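Local coordinates for dipicolinate synthase, B chain (Bacillus cereus, PDB 3MCU) that probably catalyses, together with the DpaA subunit, the NADP-dependent oxidation of dihydrodipicolinate to dipicolinate during sporulation, at the interface of chains A and B. Residues are numbered along the deposited sequence; one frame, centred on the assembly and turned at random. Chains: chain A/B, Dipicolinate synthase, B chain.

The interface of chains A and B. Residues chain A 144-148; chain B 144-148, 150.
The flat groups are backbone carbonyls: each Lys148 amine sits over the partner's Met145 and Thr147 carbonyl faces, and each Lys148 backbone N meets the partner's Ala146 carbonyl in its plane. B:Lys148 N donates to A:Ala146 O at 2.9 Å, almost straight (172° at H). The twin runs from A:Lys148 N to B:Ala146 O at 2.8 Å. This pair makes an antiparallel bridge centred on A:Thr147 and B:Thr147, just after helix 138-146 of each chain. The CG2 methyl of each threonine, anti to its backbone N, lies with its flank against the partner's Ala146 O.

Each lysine then runs alongside the opposite backbone. CG is anti to the carbonyl carbon, and the chain is extended until it bends at chi4 (62° in A:Lys148, 72° in B:Lys148). The bend turns the amino group toward carbonyls of the partner's last helical turn and the segment that follows. A:Lys148 NZ donates hydrogen bonds to B:Met145 O (2.8 Å) and B:Thr147 O (2.6 Å) from above their carbonyl planes. It also donates to B:Ile150 O, at the start of strand 150-152, in plane on a lone pair at 2.9 Å. Three carbonyls thus grip it. B:Lys148 NZ donates likewise to A:Met145 O and A:Thr147 O, at 2.9 Å each. A water also links this amine to A:Met145 O. The helix C-terminus probably favours the charged form of each amine. A:Lys148 CG packs beside the backbone CA of B:Lys148, 4.0 Å away.

The patch is a two-fold lysine exchange that joins two subunits of the deposited six-copy assembly. It may help the protein oligomerise, but the structure alone does not show that this pairing forms in the cell.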
loop_
_atom_site.group_PDB
_atom_site.type_symbol
_atom_site.label_atom_id
_atom_site.label_comp_id
_atom_site.label_asym_id
_atom_site.label_seq_id
_atom_site.Cartn_x
_atom_site.Cartn_y
_atom_site.Cartn_z
ATOM N N LEU A 144 6.535 7.891 -5.612
ATOM C CA LEU A 144 6.896 8.717 -6.765
ATOM C C LEU A 144 8.368 8.558 -7.113
ATOM O O LEU A 144 8.715 8.427 -8.268
ATOM C CB LEU A 144 6.559 10.188 -6.514
ATOM C CG LEU A 144 5.069 10.471 -6.283
ATOM C CD1 LEU A 144 4.850 11.838 -5.625
ATOM C CD2 LEU A 144 4.262 10.337 -7.589
HETATM N N MSE A 145 9.235 8.555 -6.103
HETATM C CA MSE A 145 10.674 8.426 -6.344
HETATM C C MSE A 145 10.972 7.209 -7.219
HETATM O O MSE A 145 11.893 7.210 -8.028
HETATM C CB MSE A 145 11.415 8.283 -5.023
HETATM C CG MSE A 145 12.089 9.556 -4.543
HETATM SE SE MSE A 145 13.739 9.812 -5.547
HETATM C CE MSE A 145 14.426 8.019 -5.248
ATOM N N ALA A 146 10.186 6.160 -7.042
ATOM C CA ALA A 146 10.505 4.882 -7.648
ATOM C C ALA A 146 9.806 4.655 -9.000
ATOM O O ALA A 146 10.125 3.705 -9.701
ATOM C CB ALA A 146 10.179 3.747 -6.670
ATOM N N THR A 147 8.893 5.556 -9.357
ATOM C CA THR A 147 7.994 5.405 -10.503
ATOM C C THR A 147 8.636 5.879 -11.819
ATOM O O THR A 147 9.414 6.831 -11.821
ATOM C CB THR A 147 6.687 6.198 -10.236
ATOM O OG1 THR A 147 6.091 5.704 -9.043
ATOM C CG2 THR A 147 5.690 6.047 -11.358
ATOM N N LYS A 148 8.314 5.217 -12.927
ATOM C CA LYS A 148 8.886 5.582 -14.240
ATOM C C LYS A 148 8.613 7.041 -14.596
ATOM O O LYS A 148 7.505 7.535 -14.411
ATOM C CB LYS A 148 8.361 4.686 -15.364
ATOM C CG LYS A 148 8.762 3.211 -15.312
ATOM C CD LYS A 148 8.177 2.468 -16.528
ATOM C CE LYS A 148 8.705 1.055 -16.651
ATOM N NZ LYS A 148 8.335 0.223 -15.464
ATOM N N LEU B 144 5.380 -3.182 -9.817
ATOM C CA LEU B 144 6.493 -3.422 -10.726
ATOM C C LEU B 144 6.320 -2.743 -12.089
ATOM O O LEU B 144 7.190 -2.010 -12.524
ATOM C CB LEU B 144 6.724 -4.931 -10.889
ATOM C CG LEU B 144 7.177 -5.622 -9.598
ATOM C CD1 LEU B 144 7.100 -7.149 -9.684
ATOM C CD2 LEU B 144 8.585 -5.174 -9.180
HETATM N N MSE B 145 5.198 -2.985 -12.756
HETATM C CA MSE B 145 4.902 -2.333 -14.034
HETATM C C MSE B 145 5.230 -0.834 -14.039
HETATM O O MSE B 145 5.613 -0.267 -15.063
HETATM C CB MSE B 145 3.428 -2.509 -14.386
HETATM C CG MSE B 145 3.120 -3.699 -15.281
HETATM SE SE MSE B 145 3.535 -3.314 -17.168
HETATM C CE MSE B 145 2.796 -1.523 -17.269
ATOM N N ALA B 146 5.051 -0.186 -12.897
ATOM C CA ALA B 146 5.169 1.255 -12.844
ATOM C C ALA B 146 6.544 1.712 -12.354
ATOM O O ALA B 146 6.847 2.894 -12.383
ATOM C CB ALA B 146 4.073 1.837 -11.977
ATOM N N THR B 147 7.374 0.765 -11.931
ATOM C CA THR B 147 8.671 1.065 -11.330
ATOM C C THR B 147 9.807 1.247 -12.348
ATOM O O THR B 147 9.869 0.557 -13.359
ATOM C CB THR B 147 9.059 -0.037 -10.322
ATOM O OG1 THR B 147 8.008 -0.180 -9.360
ATOM C CG2 THR B 147 10.338 0.317 -9.600
ATOM N N LYS B 148 10.709 2.181 -12.065
ATOM C CA LYS B 148 11.862 2.425 -12.922
ATOM C C LYS B 148 12.634 1.156 -13.258
ATOM O O LYS B 148 12.994 0.402 -12.371
ATOM C CB LYS B 148 12.819 3.436 -12.267
ATOM C CG LYS B 148 12.280 4.858 -12.094
ATOM C CD LYS B 148 13.388 5.755 -11.522
ATOM C CE LYS B 148 13.120 7.239 -11.755
ATOM N NZ LYS B 148 12.020 7.749 -10.893
ATOM N N ILE B 150 11.989 -1.660 -14.930
ATOM C CA ILE B 150 11.347 -2.967 -14.912
ATOM C C ILE B 150 10.398 -3.103 -16.105
ATOM O O ILE B 150 9.569 -2.217 -16.386
ATOM C CB ILE B 150 10.621 -3.226 -13.556
ATOM C CG1 ILE B 150 11.625 -3.094 -12.399
ATOM C CG2 ILE B 150 9.943 -4.603 -13.545
ATOM C CD1 ILE B 150 11.035 -3.293 -11.015
HETATM O O HOH W 1 14.028 9.339 -9.210
#